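Uncharacterized protein (Wolinella succinogenes, PDB 3PU6) probably acts as a hydrogenase maturation protease, an endopeptidase that helps activate a hydrogenase. Local coordinates at residues A62-G67 with I112-E117; R15-V20 with E124-G129; L54-I59 with R101-K106. All blocks are in the same frame, centred on the assembly; numbering follows the deposited sequence.

Contact 1 of 3, residues A62-G67 with I112-E117; sequences ADAMSG and ISVLLE
Ala64 and Val114 meet on one face of the sheet. Val114 CG2 touches Ala64 CB at 3.8 Å. With chi1 -72° this methyl sits between its own backbone N and carbonyl carbon, on the side of Ala64. It also lies near Ser66 CB, which belongs to the same face. Ile112 points to this side too, and its CB approaches the Asp63 carbonyl.

The other face carries Met65, a selenomethionine, and Ser113. Met65 CG lies between its backbone N and carbonyl carbon (chi1 41°) and comes to 3.6 Å from Ile112 O. Beyond CG the chain runs on extended. Ser113, on this face as well, brings CB to 3.5 Å from Met65 O.

The two strands are joined by parallel backbone bonds. Ile112 N gives a bond of 3.0 Å to Asp63 O. Met65 N then bonds to Ile112 O at 2.7 Å, and Val114 N to Met65 O at 2.8 Å. Met65 thus bonds to the residues before and after Ser113, as in parallel pairing. In these short segments the strand axes cross at -40°, and the pairing slackens toward its end. Gly67 N reaches Val114 O only weakly, but Leu116 N binds Gly67 O at 3.2 Å. Leu116 CB rests against this same glycine carbonyl.

These strand ends belong to the mixed sheet of an alpha/beta fold. Strand 5-10 pairs with Ala62 on the far side of strand 58-66. Val20 of helix 20-31 covers Ala64 and Ile112, and helix 128-147 adds Ser133 and Ala137 over Ile112.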
loop_
_atom_site.group_PDB
_atom_site.type_symbol
_atom_site.label_atom_id
_atom_site.label_comp_id
_atom_site.label_asym_id
_atom_site.label_seq_id
_atom_site.Cartn_x
_atom_site.Cartn_y
_atom_site.Cartn_z
ATOM N N ALA A 62 -1.170 0.052 -0.050
ATOM C CA ALA A 62 -0.336 -1.094 0.275
ATOM C C ALA A 62 -0.384 -1.492 1.760
ATOM O O ALA A 62 -0.440 -0.636 2.641
ATOM C CB ALA A 62 1.080 -0.827 -0.139
ATOM N N ASP A 63 -0.341 -2.800 2.022
ATOM C CA ASP A 63 -0.451 -3.328 3.385
ATOM C C ASP A 63 0.240 -4.668 3.523
ATOM O O ASP A 63 0.337 -5.413 2.567
ATOM C CB ASP A 63 -1.921 -3.494 3.796
ATOM C CG ASP A 63 -2.099 -3.472 5.308
ATOM O OD1 ASP A 63 -1.085 -3.241 6.016
ATOM O OD2 ASP A 63 -3.244 -3.671 5.797
ATOM N N ALA A 64 0.720 -4.969 4.724
ATOM C CA ALA A 64 1.125 -6.324 5.063
ATOM C C ALA A 64 -0.124 -7.190 5.117
ATOM O O ALA A 64 -1.192 -6.733 5.520
ATOM C CB ALA A 64 1.829 -6.351 6.406
HETATM N N MSE A 65 -0.010 -8.440 4.692
HETATM C CA MSE A 65 -1.082 -9.387 4.989
HETATM C C MSE A 65 -0.500 -10.699 5.473
HETATM O O MSE A 65 0.308 -11.326 4.795
HETATM C CB MSE A 65 -2.042 -9.565 3.818
HETATM C CG MSE A 65 -1.363 -9.628 2.485
HETATM SE SE MSE A 65 -2.676 -9.691 1.054
HETATM C CE MSE A 65 -1.624 -10.661 -0.319
ATOM N N SER A 66 -0.884 -11.075 6.687
ATOM C CA SER A 66 -0.210 -12.167 7.393
ATOM C C SER A 66 -0.926 -13.508 7.253
ATOM O O SER A 66 -2.056 -13.574 6.757
ATOM C CB SER A 66 0.049 -11.820 8.870
ATOM O OG SER A 66 -1.052 -11.141 9.454
ATOM N N GLY A 67 -0.229 -14.562 7.684
ATOM C CA GLY A 67 -0.668 -15.942 7.531
ATOM C C GLY A 67 0.433 -16.947 7.845
ATOM O O GLY A 67 1.578 -16.570 8.099
ATOM N N ILE A 112 1.147 -7.479 0.569
ATOM C CA ILE A 112 2.459 -8.087 0.702
ATOM C C ILE A 112 2.339 -9.062 1.835
ATOM O O ILE A 112 2.116 -8.679 2.975
ATOM C CB ILE A 112 3.544 -7.043 1.011
ATOM C CG1 ILE A 112 3.533 -5.945 -0.050
ATOM C CG2 ILE A 112 4.932 -7.672 1.110
ATOM C CD1 ILE A 112 4.220 -4.654 0.398
ATOM N N SER A 113 2.453 -10.338 1.521
ATOM C CA SER A 113 2.193 -11.345 2.525
ATOM C C SER A 113 3.389 -11.439 3.455
ATOM O O SER A 113 4.538 -11.364 3.001
ATOM C CB SER A 113 1.824 -12.695 1.896
ATOM O OG SER A 113 2.882 -13.240 1.136
ATOM N N VAL A 114 3.103 -11.544 4.758
ATOM C CA VAL A 114 4.145 -11.671 5.774
ATOM C C VAL A 114 3.847 -12.863 6.655
ATOM O O VAL A 114 2.719 -13.270 6.760
ATOM C CB VAL A 114 4.334 -10.370 6.621
ATOM C CG1 VAL A 114 4.999 -9.269 5.795
ATOM C CG2 VAL A 114 3.026 -9.869 7.163
ATOM N N LEU A 115 4.877 -13.437 7.256
ATOM C CA LEU A 115 4.711 -14.480 8.261
ATOM C C LEU A 115 4.141 -13.913 9.568
ATOM O O LEU A 115 4.692 -12.980 10.158
ATOM C CB LEU A 115 6.045 -15.185 8.523
ATOM C CG LEU A 115 6.609 -15.958 7.320
ATOM C CD1 LEU A 115 7.936 -16.603 7.625
ATOM C CD2 LEU A 115 5.649 -17.015 6.867
ATOM N N LEU A 116 3.041 -14.510 10.011
ATOM C CA LEU A 116 2.358 -14.134 11.242
ATOM C C LEU A 116 3.263 -14.126 12.480
ATOM O O LEU A 116 3.091 -13.310 13.379
ATOM C CB LEU A 116 1.176 -15.072 11.467
ATOM C CG LEU A 116 0.437 -14.956 12.804
ATOM C CD1 LEU A 116 -0.498 -13.759 12.857
ATOM C CD2 LEU A 116 -0.325 -16.243 13.077
ATOM N N GLU A 117 4.224 -15.035 12.533
ATOM C CA GLU A 117 5.150 -15.076 13.656
ATOM C C GLU A 117 5.960 -13.791 13.708
ATOM O O GLU A 117 6.419 -13.374 14.780
ATOM C CB GLU A 117 6.096 -16.258 13.512
ATOM C CG GLU A 117 7.120 -16.044 12.438
ATOM C CD GLU A 117 7.590 -17.327 11.778
ATOM O OE1 GLU A 117 6.737 -18.166 11.395
ATOM O OE2 GLU A 117 8.822 -17.472 11.614
#

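Contact 2 of 3, residues R15-V20 with E124-G129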
loop_
_atom_site.group_PDB
_atom_site.type_symbol
_atom_site.label_atom_id
_atom_site.label_comp_id
_atom_site.label_asym_id
_atom_site.label_seq_id
_atom_site.Cartn_x
_atom_site.Cartn_y
_atom_site.Cartn_z
ATOM N N ARG A 15 5.400 -3.490 15.056
ATOM C CA ARG A 15 5.019 -4.895 14.953
ATOM C C ARG A 15 5.788 -5.683 13.878
ATOM O O ARG A 15 5.189 -6.479 13.161
ATOM C CB ARG A 15 3.545 -4.986 14.595
ATOM C CG ARG A 15 2.641 -4.518 15.670
ATOM C CD ARG A 15 2.794 -5.374 16.899
ATOM N NE ARG A 15 2.069 -4.786 18.011
ATOM C CZ ARG A 15 2.606 -3.927 18.870
ATOM N NH1 ARG A 15 3.879 -3.565 18.750
ATOM N NH2 ARG A 15 1.871 -3.432 19.848
ATOM N N GLY A 16 7.093 -5.469 13.755
ATOM C CA GLY A 16 7.910 -6.229 12.824
ATOM C C GLY A 16 7.586 -6.069 11.348
ATOM O O GLY A 16 7.518 -4.967 10.819
ATOM N N ASP A 17 7.372 -7.197 10.683
ATOM C CA ASP A 17 7.120 -7.231 9.241
ATOM C C ASP A 17 5.786 -6.608 8.880
ATOM O O ASP A 17 5.391 -6.625 7.713
ATOM C CB ASP A 17 7.140 -8.666 8.704
ATOM C CG ASP A 17 8.511 -9.314 8.777
ATOM O OD1 ASP A 17 9.517 -8.604 8.990
ATOM O OD2 ASP A 17 8.579 -10.557 8.604
ATOM N N ASP A 18 5.091 -6.074 9.880
ATOM C CA ASP A 18 3.816 -5.409 9.640
ATOM C C ASP A 18 4.049 -3.970 9.199
ATOM O O ASP A 18 3.121 -3.247 8.837
ATOM C CB ASP A 18 2.912 -5.479 10.869
ATOM C CG ASP A 18 1.568 -4.792 10.653
ATOM O OD1 ASP A 18 0.813 -5.180 9.721
ATOM O OD2 ASP A 18 1.254 -3.865 11.446
ATOM N N GLY A 19 5.309 -3.567 9.211
ATOM C CA GLY A 19 5.668 -2.291 8.640
ATOM C C GLY A 19 6.215 -2.387 7.225
ATOM O O GLY A 19 6.738 -1.402 6.718
ATOM N N VAL A 20 6.096 -3.553 6.591
ATOM C CA VAL A 20 6.661 -3.755 5.269
ATOM C C VAL A 20 6.172 -2.697 4.299
ATOM O O VAL A 20 6.971 -2.168 3.527
ATOM C CB VAL A 20 6.403 -5.198 4.685
ATOM C CG1 VAL A 20 4.935 -5.390 4.265
ATOM C CG2 VAL A 20 7.346 -5.489 3.533
ATOM N N GLU A 124 11.012 -3.901 16.028
ATOM C CA GLU A 124 11.229 -2.849 15.060
ATOM C C GLU A 124 12.165 -3.321 13.970
ATOM O O GLU A 124 13.308 -3.713 14.243
ATOM C CB GLU A 124 11.823 -1.619 15.736
ATOM C CG GLU A 124 10.822 -0.757 16.428
ATOM C CD GLU A 124 11.490 0.340 17.218
ATOM O OE1 GLU A 124 12.202 0.003 18.198
ATOM O OE2 GLU A 124 11.308 1.530 16.852
ATOM N N GLY A 125 11.682 -3.271 12.732
ATOM C CA GLY A 125 12.470 -3.721 11.596
ATOM C C GLY A 125 11.951 -4.976 10.911
ATOM O O GLY A 125 11.184 -5.750 11.487
ATOM N N LEU A 126 12.392 -5.162 9.673
ATOM C CA LEU A 126 11.918 -6.217 8.794
ATOM C C LEU A 126 12.808 -7.442 8.858
ATOM O O LEU A 126 13.983 -7.346 9.203
ATOM C CB LEU A 126 11.889 -5.708 7.356
ATOM C CG LEU A 126 11.037 -4.466 7.107
ATOM C CD1 LEU A 126 10.910 -4.206 5.625
ATOM C CD2 LEU A 126 9.660 -4.617 7.772
ATOM N N SER A 127 12.229 -8.596 8.543
ATOM C CA SER A 127 12.984 -9.829 8.338
ATOM C C SER A 127 13.522 -9.808 6.917
ATOM O O SER A 127 12.989 -9.099 6.066
ATOM C CB SER A 127 12.080 -11.041 8.529
ATOM O OG SER A 127 11.037 -11.055 7.573
ATOM N N GLN A 128 14.566 -10.583 6.644
ATOM C CA GLN A 128 15.155 -10.564 5.311
ATOM C C GLN A 128 14.068 -10.780 4.270
ATOM O O GLN A 128 13.981 -10.031 3.290
ATOM C CB GLN A 128 16.282 -11.598 5.173
ATOM C CG GLN A 128 17.036 -11.528 3.833
ATOM C CD GLN A 128 17.762 -10.200 3.616
ATOM O OE1 GLN A 128 18.655 -9.845 4.382
ATOM N NE2 GLN A 128 17.386 -9.471 2.563
ATOM N N GLY A 129 13.225 -11.787 4.503
ATOM C CA GLY A 129 12.109 -12.086 3.620
ATOM C C GLY A 129 11.195 -10.905 3.333
ATOM O O GLY A 129 10.972 -10.547 2.170
HETATM O O HOH W 1 9.074 -2.840 11.637
#
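Asp17 lays its carboxylate against Ser127, at the start of helix 128-147. The two oxygens divide the work. Asp17 OD1 takes the backbone N of Ser127 at 2.7 Å, and Asp17 OD2 takes the hydroxyl OG of Ser127, also at 2.7 Å. Both donors come from the syn side, the first 15° and the second 26° out of the carboxylate plane. This two-point grip fixes the rotation of the carboxylate. Ser127 holds OG between its backbone N and carbonyl carbon (chi1 63°), which places it where it reaches Asp17 OD2. The same hydroxyl also accepts a bond from Ala130 N. Ser127 is thus the N-cap of helix 128-147, and Asp17 is a second-shell partner that steadies it.

Leu126 adds the apolar part. Its CD2 methyl lies 3.7 Å from Gly16 O and also approaches Val20 N. Its CD1 methyl faces Val20 CG2 at 4.3 Å.

Two glycines fit their backbone angles. Gly16 has a positive phi, and a side chain on Gly125 would run into the carbonyl of the residue before it. Gly16 CA lies 3.6 Å from Gly125 O. One water joins the two segments, giving a bond of 2.8 Å to Gly16 O and taking one of 2.9 Å from Gly125 N. Gly16 O also accepts Gly19 N at 3.1 Å, so two bonds hold it.

Gly19 stands at the N-cap position of helix 20-31. The contact therefore brings the starts of two helices together at one end of the sheet. The Gly-Asp-Asp-Gly turn after strand 5-10 is characteristic of the hydrogenase maturation proteases. In relatives the acid at the position of Asp18 helps recognise nickel; a like role here is only probable.

Contact 3 of 3, residues L54-I59 with R101-K106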
loop_
_atom_site.group_PDB
_atom_site.type_symbol
_atom_site.label_atom_id
_atom_site.label_comp_id
_atom_site.label_asym_id
_atom_site.label_seq_id
_atom_site.Cartn_x
_atom_site.Cartn_y
_atom_site.Cartn_z
ATOM N N LEU A 54 -6.628 16.314 -2.708
ATOM C CA LEU A 54 -5.698 16.140 -3.806
ATOM C C LEU A 54 -6.358 15.544 -5.056
ATOM O O LEU A 54 -5.861 15.716 -6.161
ATOM C CB LEU A 54 -4.555 15.256 -3.332
ATOM C CG LEU A 54 -3.618 14.649 -4.362
ATOM C CD1 LEU A 54 -2.963 15.758 -5.149
ATOM C CD2 LEU A 54 -2.589 13.802 -3.648
ATOM N N ALA A 55 -7.469 14.838 -4.862
ATOM C CA ALA A 55 -8.251 14.211 -5.941
ATOM C C ALA A 55 -7.456 13.322 -6.907
ATOM O O ALA A 55 -7.593 13.443 -8.132
ATOM C CB ALA A 55 -9.047 15.259 -6.702
ATOM N N PRO A 56 -6.660 12.387 -6.357
ATOM C CA PRO A 56 -5.720 11.587 -7.159
ATOM C C PRO A 56 -6.403 10.924 -8.346
ATOM O O PRO A 56 -7.611 10.705 -8.296
ATOM C CB PRO A 56 -5.238 10.507 -6.178
ATOM C CG PRO A 56 -5.599 10.998 -4.826
ATOM C CD PRO A 56 -6.813 11.861 -4.988
ATOM N N ASP A 57 -5.638 10.620 -9.393
ATOM C CA ASP A 57 -6.126 9.798 -10.501
ATOM C C ASP A 57 -5.977 8.332 -10.114
ATOM O O ASP A 57 -6.824 7.500 -10.431
ATOM C CB ASP A 57 -5.328 10.051 -11.782
ATOM C CG ASP A 57 -5.507 11.459 -12.323
ATOM O OD1 ASP A 57 -6.662 11.865 -12.564
ATOM O OD2 ASP A 57 -4.482 12.152 -12.532
ATOM N N VAL A 58 -4.882 8.036 -9.424
ATOM C CA VAL A 58 -4.566 6.688 -8.996
ATOM C C VAL A 58 -4.201 6.599 -7.508
ATOM O O VAL A 58 -3.312 7.295 -7.033
ATOM C CB VAL A 58 -3.374 6.156 -9.782
ATOM C CG1 VAL A 58 -3.023 4.764 -9.322
ATOM C CG2 VAL A 58 -3.682 6.180 -11.249
ATOM N N ILE A 59 -4.878 5.715 -6.789
ATOM C CA ILE A 59 -4.500 5.373 -5.425
ATOM C C ILE A 59 -4.087 3.906 -5.332
ATOM O O ILE A 59 -4.870 3.002 -5.591
ATOM C CB ILE A 59 -5.654 5.590 -4.416
ATOM C CG1 ILE A 59 -6.147 7.032 -4.463
ATOM C CG2 ILE A 59 -5.207 5.198 -3.017
ATOM C CD1 ILE A 59 -7.421 7.252 -3.700
ATOM N N ARG A 101 -12.334 3.938 -3.067
ATOM C CA ARG A 101 -13.003 3.757 -4.341
ATOM C C ARG A 101 -13.962 4.900 -4.586
ATOM O O ARG A 101 -14.290 5.210 -5.730
ATOM C CB ARG A 101 -13.782 2.449 -4.370
ATOM C CG ARG A 101 -12.950 1.215 -4.217
ATOM C CD ARG A 101 -13.852 -0.019 -4.077
ATOM N NE ARG A 101 -14.220 -0.635 -5.349
ATOM C CZ ARG A 101 -15.374 -0.442 -5.980
ATOM N NH1 ARG A 101 -16.293 0.360 -5.468
ATOM N NH2 ARG A 101 -15.609 -1.055 -7.133
ATOM N N GLY A 102 -14.425 5.509 -3.500
ATOM C CA GLY A 102 -15.358 6.613 -3.585
ATOM C C GLY A 102 -14.657 7.916 -3.891
ATOM O O GLY A 102 -15.214 8.783 -4.546
ATOM N N ILE A 103 -13.433 8.060 -3.402
ATOM C CA ILE A 103 -12.608 9.187 -3.790
ATOM C C ILE A 103 -12.116 9.006 -5.228
ATOM O O ILE A 103 -12.051 9.962 -5.999
ATOM C CB ILE A 103 -11.335 9.292 -2.932
ATOM C CG1 ILE A 103 -11.629 9.457 -1.459
ATOM C CG2 ILE A 103 -10.457 10.475 -3.384
ATOM C CD1 ILE A 103 -10.358 9.805 -0.737
ATOM N N CYS A 104 -11.762 7.767 -5.565
ATOM C CA CYS A 104 -10.989 7.467 -6.767
ATOM C C CYS A 104 -11.417 6.176 -7.443
ATOM O O CYS A 104 -11.565 5.153 -6.786
ATOM C CB CYS A 104 -9.533 7.315 -6.373
ATOM S SG CYS A 104 -8.459 7.228 -7.749
ATOM N N SER A 105 -11.586 6.212 -8.760
ATOM C CA SER A 105 -11.950 5.013 -9.525
ATOM C C SER A 105 -10.789 4.009 -9.634
ATOM O O SER A 105 -10.961 2.808 -9.365
ATOM C CB SER A 105 -12.426 5.404 -10.921
ATOM O OG SER A 105 -11.397 6.077 -11.628
ATOM N N LYS A 106 -9.618 4.502 -10.037
ATOM C CA LYS A 106 -8.406 3.697 -9.997
ATOM C C LYS A 106 -7.877 3.474 -8.585
ATOM O O LYS A 106 -6.802 3.968 -8.248
ATOM C CB LYS A 106 -7.297 4.331 -10.810
ATOM C CG LYS A 106 -7.208 3.842 -12.226
ATOM C CD LYS A 106 -7.352 2.331 -12.315
ATOM C CE LYS A 106 -7.272 1.893 -13.769
ATOM N NZ LYS A 106 -7.777 0.510 -13.949
#
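Ile59, Cys104 and Lys106 bury the most surface here. Ile59 puts its CD1 methyl against Cys104 CB at 3.4 Å, with Ile103 CG2 farther off at 4.4 Å. Cys104 SG is anti to its backbone N (chi1 -170°), which turns the sulfur toward the Asp57 and Pro56 carbonyls. Pro56 CD also meets Ile103 CG2, at 4.2 Å. An alanine in place of Ile59 would probably open a gap beside Cys104 CB and Ile103 CG2 and lessen the packing of the helix end on the strand.

Cys104 is the first residue past helix 94-103, which leads within a few residues into strand 106-114, the parallel neighbour of strand 58-66 in this alpha/beta fold. The join is made where both strands begin. Ile59 N bonds to Lys106 O at 3.0 Å, fairly straight at 161°. Lys106 lies side by side with Val58, CB to CG2 4.1 Å, and its CB also packs on Asp57 O. The lysine chain then bends at chi2, and its end leads away from the 54-59 segment to a salt bridge between NZ and Asp77 OD2 of strand 73-77.

How the contacts relate
Contacts 1 and 3 use the same two parallel strands, 58-66 and 106-114, at opposite ends. Contact 1 joins them where they finish and contact 3 where they start, with centres about 25 Å apart. Contact 2 lies beside contact 1: Val114 CG1 packs on Asp17 O at 3.3 Å, and Ala64 CB touches Asp18 and Val20. All three are partly buried. Contact 1 runs out to exposed residues at Gly67 and Leu116, whereas none of the touching residues of contact 3 is exposed. Their chemistry differs. Contact 1 is mostly backbone pairing, contact 2 depends on a carboxylate and a water between loops, and contact 3 is mainly apolar packing with one backbone bond.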